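Local coordinates for sensor protein (Bacillus halodurans, PDB 3O5Y), which is the GAF domain of a sensor histidine kinase that probably uses ATP to phosphorylate a protein histidine in two-component signalling, at residues 53-58 against 83-88; 97-102 against 109-114. All coordinates share one frame; numbering follows the deposited sequence.

Contact 1. Residues 53-58 against 83-88; sequences STIPKE and FYEKQY
The ring of Tyr84 takes Pro56 on one of its faces, a CH-pi contact that anchors the meeting of two parts of this GAF domain: the short, weakly bonded edge strand 54-55 with the loop after it, and the loop leading into helix 86-90. Pro56 CG stands 3.7 Å from the centroid of the Tyr84 ring and 9° off its normal, almost squarely above the centre. The neighbouring Pro56 CD leans toward the phenol end, 3.6 Å from Tyr84 CE1, and the two side chains cross at about a right angle. Tyr84 has CG anti to its backbone N (chi1 173°), which sets CG on the side of the proline.

Further apolar contact comes from Ile55, whose CG2 lies 4.2 Å from Tyr84 CD1, in an oblique approach that is neither over the face nor at the edge. The same methyl meets the carboxylate of Glu85, 3.6 Å from OE2. A methyl offers the carboxylate only van der Waals contact; the polar partners of its oxygens are Ser60 OG and the backbone N-H groups of Leu61 and Tyr62, at the start of helix 61-68. Ile55 thus packs against a carboxylate held in place by that neighbouring helix end.

Polar contact between the segments runs through solvent. One water donates to Thr54 O at 2.8 Å and also hydrogen-bonds the phenol, so the hydroxyl of the ring is linked through water to the strand backbone; the water oxygen sits 2.7 Å from Tyr84 OH.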
loop_
_atom_site.group_PDB
_atom_site.type_symbol
_atom_site.label_atom_id
_atom_site.label_comp_id
_atom_site.label_asym_id
_atom_site.label_seq_id
_atom_site.Cartn_x
_atom_site.Cartn_y
_atom_site.Cartn_z
ATOM N N SER A 53 11.265 -2.295 -7.976
ATOM C CA SER A 53 12.005 -1.143 -7.430
ATOM C C SER A 53 12.150 -1.217 -5.909
ATOM O O SER A 53 11.240 -1.655 -5.194
ATOM C CB SER A 53 11.337 0.183 -7.804
ATOM O OG SER A 53 11.318 0.378 -9.202
ATOM N N THR A 54 13.299 -0.770 -5.420
ATOM C CA THR A 54 13.540 -0.674 -3.984
ATOM C C THR A 54 13.128 0.706 -3.494
ATOM O O THR A 54 13.430 1.713 -4.124
ATOM C CB THR A 54 15.009 -0.971 -3.657
ATOM O OG1 THR A 54 15.277 -2.340 -3.974
ATOM C CG2 THR A 54 15.317 -0.734 -2.171
ATOM N N ILE A 55 12.392 0.733 -2.392
ATOM C CA ILE A 55 12.010 1.974 -1.740
ATOM C C ILE A 55 13.033 2.254 -0.636
ATOM O O ILE A 55 13.173 1.457 0.297
ATOM C CB ILE A 55 10.592 1.875 -1.142
ATOM C CG1 ILE A 55 9.598 1.342 -2.187
ATOM C CG2 ILE A 55 10.168 3.204 -0.493
ATOM C CD1 ILE A 55 9.409 2.209 -3.462
ATOM N N PRO A 56 13.784 3.367 -0.769
ATOM C CA PRO A 56 14.757 3.770 0.241
ATOM C C PRO A 56 14.033 4.270 1.470
ATOM O O PRO A 56 12.892 4.734 1.367
ATOM C CB PRO A 56 15.497 4.936 -0.431
ATOM C CG PRO A 56 14.532 5.467 -1.434
ATOM C CD PRO A 56 13.807 4.264 -1.941
ATOM N N LYS A 57 14.697 4.180 2.616
ATOM C CA LYS A 57 14.120 4.598 3.879
ATOM C C LYS A 57 14.012 6.111 4.002
ATOM O O LYS A 57 13.013 6.620 4.517
ATOM C CB LYS A 57 14.917 4.029 5.060
ATOM C CG LYS A 57 14.829 2.507 5.173
ATOM C CD LYS A 57 15.289 1.997 6.527
ATOM C CE LYS A 57 15.468 0.481 6.471
ATOM N NZ LYS A 57 15.671 -0.176 7.799
ATOM N N GLU A 58 15.026 6.837 3.540
ATOM C CA GLU A 58 15.050 8.282 3.753
ATOM C C GLU A 58 13.827 8.969 3.124
ATOM O O GLU A 58 13.523 8.771 1.948
ATOM C CB GLU A 58 16.357 8.894 3.244
ATOM C CG GLU A 58 16.605 10.332 3.699
ATOM C CD GLU A 58 16.969 10.460 5.181
ATOM O OE1 GLU A 58 16.758 11.548 5.778
ATOM O OE2 GLU A 58 17.461 9.474 5.757
ATOM N N PHE A 83 7.711 13.642 0.150
ATOM C CA PHE A 83 8.220 12.358 0.599
ATOM C C PHE A 83 8.643 11.588 -0.637
ATOM O O PHE A 83 8.279 11.957 -1.759
ATOM C CB PHE A 83 7.188 11.585 1.455
ATOM C CG PHE A 83 5.785 11.571 0.884
ATOM C CD1 PHE A 83 5.353 10.510 0.089
ATOM C CD2 PHE A 83 4.889 12.613 1.169
ATOM C CE1 PHE A 83 4.051 10.494 -0.418
ATOM C CE2 PHE A 83 3.592 12.613 0.663
ATOM C CZ PHE A 83 3.173 11.558 -0.138
ATOM N N TYR A 84 9.432 10.540 -0.448
ATOM C CA TYR A 84 10.041 9.868 -1.578
ATOM C C TYR A 84 9.001 9.390 -2.576
ATOM O O TYR A 84 9.204 9.511 -3.781
ATOM C CB TYR A 84 10.924 8.704 -1.130
ATOM C CG TYR A 84 11.415 7.893 -2.288
ATOM C CD1 TYR A 84 10.764 6.719 -2.675
ATOM C CD2 TYR A 84 12.501 8.322 -3.035
ATOM C CE1 TYR A 84 11.210 5.982 -3.780
ATOM C CE2 TYR A 84 12.955 7.605 -4.119
ATOM C CZ TYR A 84 12.313 6.436 -4.491
ATOM O OH TYR A 84 12.785 5.739 -5.581
ATOM N N GLU A 85 7.888 8.857 -2.091
ATOM C CA GLU A 85 6.906 8.244 -2.990
ATOM C C GLU A 85 6.041 9.257 -3.743
ATOM O O GLU A 85 5.397 8.912 -4.738
ATOM C CB GLU A 85 6.012 7.271 -2.219
ATOM C CG GLU A 85 6.758 6.130 -1.553
ATOM C CD GLU A 85 7.307 6.460 -0.174
ATOM O OE1 GLU A 85 7.417 7.655 0.196
ATOM O OE2 GLU A 85 7.655 5.506 0.552
ATOM N N LYS A 86 6.033 10.499 -3.267
ATOM C CA LYS A 86 5.057 11.488 -3.704
ATOM C C LYS A 86 5.014 11.717 -5.214
ATOM O O LYS A 86 3.965 11.544 -5.830
ATOM C CB LYS A 86 5.246 12.807 -2.961
ATOM C CG LYS A 86 4.228 13.863 -3.334
ATOM C CD LYS A 86 4.106 14.935 -2.266
ATOM C CE LYS A 86 3.387 16.148 -2.841
ATOM N NZ LYS A 86 2.630 16.912 -1.801
ATOM N N GLN A 87 6.143 12.081 -5.816
ATOM C CA GLN A 87 6.164 12.371 -7.252
ATOM C C GLN A 87 5.692 11.167 -8.066
ATOM O O GLN A 87 5.196 11.330 -9.171
ATOM C CB GLN A 87 7.560 12.804 -7.717
ATOM C CG GLN A 87 8.599 11.695 -7.551
ATOM C CD GLN A 87 9.915 11.986 -8.237
ATOM O OE1 GLN A 87 10.974 11.957 -7.597
ATOM N NE2 GLN A 87 9.864 12.254 -9.543
ATOM N N TYR A 88 5.861 9.963 -7.526
ATOM C CA TYR A 88 5.562 8.735 -8.263
ATOM C C TYR A 88 4.090 8.398 -8.139
ATOM O O TYR A 88 3.544 7.676 -8.963
ATOM C CB TYR A 88 6.462 7.573 -7.806
ATOM C CG TYR A 88 7.938 7.831 -8.050
ATOM C CD1 TYR A 88 8.835 7.895 -6.992
ATOM C CD2 TYR A 88 8.427 8.046 -9.342
ATOM C CE1 TYR A 88 10.172 8.152 -7.201
ATOM C CE2 TYR A 88 9.775 8.313 -9.567
ATOM C CZ TYR A 88 10.639 8.367 -8.488
ATOM O OH TYR A 88 11.979 8.630 -8.691
HETATM O O HOH W 1 12.480 3.112 -6.334
#

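Contact 2. Residues 97-102 against 109-114; sequences ILVIPI and VGVLSI
The beta hairpin of strands 96-103 and 108-116, central in the antiparallel sheet of the GAF fold, is joined here by regular pairing that ends in a classic beta bulge. Leu98 with Ile114 and Ile100 with Leu112 are hydrogen-bonded pairs, each exchanging two nearly straight N-H...O bonds; the N-to-C directions of the two short segments lie 162° apart, close to antiparallel. At the bulge, Val109 and Gly110 both face Ile102, whose carbonyl oxygen accepts from Val109 N at 2.8 Å and Gly110 N at 3.1 Å. In return Ile102 N reaches Gly110 O at 2.7 Å, the donor standing 45° out of the carbonyl plane.

Chi1 of -57° sets Ile102 CG1 beside the backbone N, and an extended chi2 carries CD1 over the opposing backbone, 3.4 Å from Val111 C, while CG2 meets Val109 CG1 at 3.9 Å. An alanine here would probably open a gap over the backbone of Val111 and Leu112 and leave Val109 CG1 without its methyl partner. Leu98, Ile100 and Ile102 also touch helix 124-142.

On the other face, toward helix 61-68, Val99 CG1 packs on Val111 CG1. Ser113 OG, hydrogen-bonded to Tyr62 OH, is also approached by a methyl group, Ile97 CD1.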
loop_
_atom_site.group_PDB
_atom_site.type_symbol
_atom_site.label_atom_id
_atom_site.label_comp_id
_atom_site.label_asym_id
_atom_site.label_seq_id
_atom_site.Cartn_x
_atom_site.Cartn_y
_atom_site.Cartn_z
ATOM N N ILE A 97 -3.422 9.384 -0.447
ATOM C CA ILE A 97 -2.847 8.058 -0.276
ATOM C C ILE A 97 -3.078 7.528 1.146
ATOM O O ILE A 97 -2.901 8.262 2.138
ATOM C CB ILE A 97 -1.340 7.996 -0.745
ATOM C CG1 ILE A 97 -0.910 6.551 -1.027
ATOM C CG2 ILE A 97 -0.383 8.699 0.226
ATOM C CD1 ILE A 97 -1.392 6.023 -2.384
ATOM N N LEU A 98 -3.532 6.278 1.228
ATOM C CA LEU A 98 -3.662 5.560 2.492
ATOM C C LEU A 98 -2.637 4.422 2.479
ATOM O O LEU A 98 -2.595 3.628 1.553
ATOM C CB LEU A 98 -5.072 4.997 2.647
ATOM C CG LEU A 98 -5.336 4.221 3.936
ATOM C CD1 LEU A 98 -5.240 5.176 5.132
ATOM C CD2 LEU A 98 -6.678 3.504 3.911
ATOM N N VAL A 99 -1.794 4.381 3.494
ATOM C CA VAL A 99 -0.654 3.500 3.540
ATOM C C VAL A 99 -0.847 2.585 4.757
ATOM O O VAL A 99 -0.804 3.014 5.908
ATOM C CB VAL A 99 0.678 4.325 3.634
ATOM C CG1 VAL A 99 1.876 3.406 3.577
ATOM C CG2 VAL A 99 0.766 5.361 2.512
ATOM N N ILE A 100 -1.118 1.322 4.491
ATOM C CA ILE A 100 -1.303 0.363 5.542
ATOM C C ILE A 100 -0.093 -0.547 5.598
ATOM O O ILE A 100 0.136 -1.289 4.652
ATOM C CB ILE A 100 -2.551 -0.516 5.261
ATOM C CG1 ILE A 100 -3.784 0.379 5.096
ATOM C CG2 ILE A 100 -2.719 -1.580 6.391
ATOM C CD1 ILE A 100 -5.096 -0.378 4.865
ATOM N N PRO A 101 0.674 -0.496 6.701
ATOM C CA PRO A 101 1.790 -1.429 6.861
ATOM C C PRO A 101 1.235 -2.830 7.117
ATOM O O PRO A 101 0.303 -2.996 7.890
ATOM C CB PRO A 101 2.513 -0.911 8.102
ATOM C CG PRO A 101 1.414 -0.273 8.938
ATOM C CD PRO A 101 0.397 0.270 7.936
ATOM N N ILE A 102 1.784 -3.829 6.444
ATOM C CA ILE A 102 1.300 -5.189 6.622
ATOM C C ILE A 102 2.239 -5.927 7.557
ATOM O O ILE A 102 3.403 -6.122 7.237
ATOM C CB ILE A 102 1.226 -5.908 5.293
ATOM C CG1 ILE A 102 0.325 -5.119 4.342
ATOM C CG2 ILE A 102 0.670 -7.295 5.488
ATOM C CD1 ILE A 102 0.727 -5.325 2.911
ATOM N N VAL A 109 5.791 -7.491 6.970
ATOM C CA VAL A 109 5.607 -8.281 5.771
ATOM C C VAL A 109 5.646 -7.389 4.534
ATOM O O VAL A 109 6.174 -7.778 3.494
ATOM C CB VAL A 109 4.266 -9.062 5.867
ATOM C CG1 VAL A 109 3.744 -9.477 4.501
ATOM C CG2 VAL A 109 4.435 -10.262 6.745
ATOM N N GLY A 110 5.090 -6.187 4.639
ATOM C CA GLY A 110 5.027 -5.315 3.469
ATOM C C GLY A 110 4.190 -4.088 3.707
ATOM O O GLY A 110 3.964 -3.691 4.851
ATOM N N VAL A 111 3.743 -3.472 2.620
ATOM C CA VAL A 111 2.946 -2.260 2.691
ATOM C C VAL A 111 1.835 -2.336 1.662
ATOM O O VAL A 111 2.042 -2.846 0.551
ATOM C CB VAL A 111 3.821 -0.983 2.486
ATOM C CG1 VAL A 111 2.962 0.276 2.233
ATOM C CG2 VAL A 111 4.720 -0.760 3.689
ATOM N N LEU A 112 0.643 -1.874 2.054
ATOM C CA LEU A 112 -0.453 -1.656 1.103
ATOM C C LEU A 112 -0.694 -0.157 0.942
ATOM O O LEU A 112 -0.889 0.564 1.928
ATOM C CB LEU A 112 -1.725 -2.361 1.561
ATOM C CG LEU A 112 -2.888 -2.412 0.567
ATOM C CD1 LEU A 112 -2.549 -3.382 -0.551
ATOM C CD2 LEU A 112 -4.153 -2.877 1.241
ATOM N N SER A 113 -0.690 0.302 -0.300
ATOM C CA SER A 113 -0.820 1.710 -0.615
ATOM C C SER A 113 -2.086 1.927 -1.426
ATOM O O SER A 113 -2.199 1.401 -2.539
ATOM C CB SER A 113 0.389 2.150 -1.442
ATOM O OG SER A 113 0.371 3.542 -1.625
ATOM N N ILE A 114 -3.046 2.672 -0.890
ATOM C CA ILE A 114 -4.331 2.805 -1.583
ATOM C C ILE A 114 -4.569 4.263 -1.940
ATOM O O ILE A 114 -4.562 5.140 -1.061
ATOM C CB ILE A 114 -5.520 2.243 -0.765
ATOM C CG1 ILE A 114 -5.204 0.841 -0.229
ATOM C CG2 ILE A 114 -6.798 2.212 -1.616
ATOM C CD1 ILE A 114 -6.365 0.175 0.423
#

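From the N terminus, the chain passes through helix 6-20 and strands 25-32 and 35-42 before reaching 53-58. Contact 1 then closes a long loop of 24 residues, containing helix 61-68 and strand 72-75, when the chain returns at 83-88. Helix 86-90 leads on to strand 96-103, and contact 2 closes a short hairpin with 109-114. The loops lie in series, neither nesting nor crossing. Their centres are 13 Å apart and their nearest atoms about 5 Å, without touching. Both reach the same sheet, contact 1 at its edge strand 54-55 and contact 2 in its interior; Tyr62 of helix 61-68 bonds to Glu85 and Ser113, linking the two.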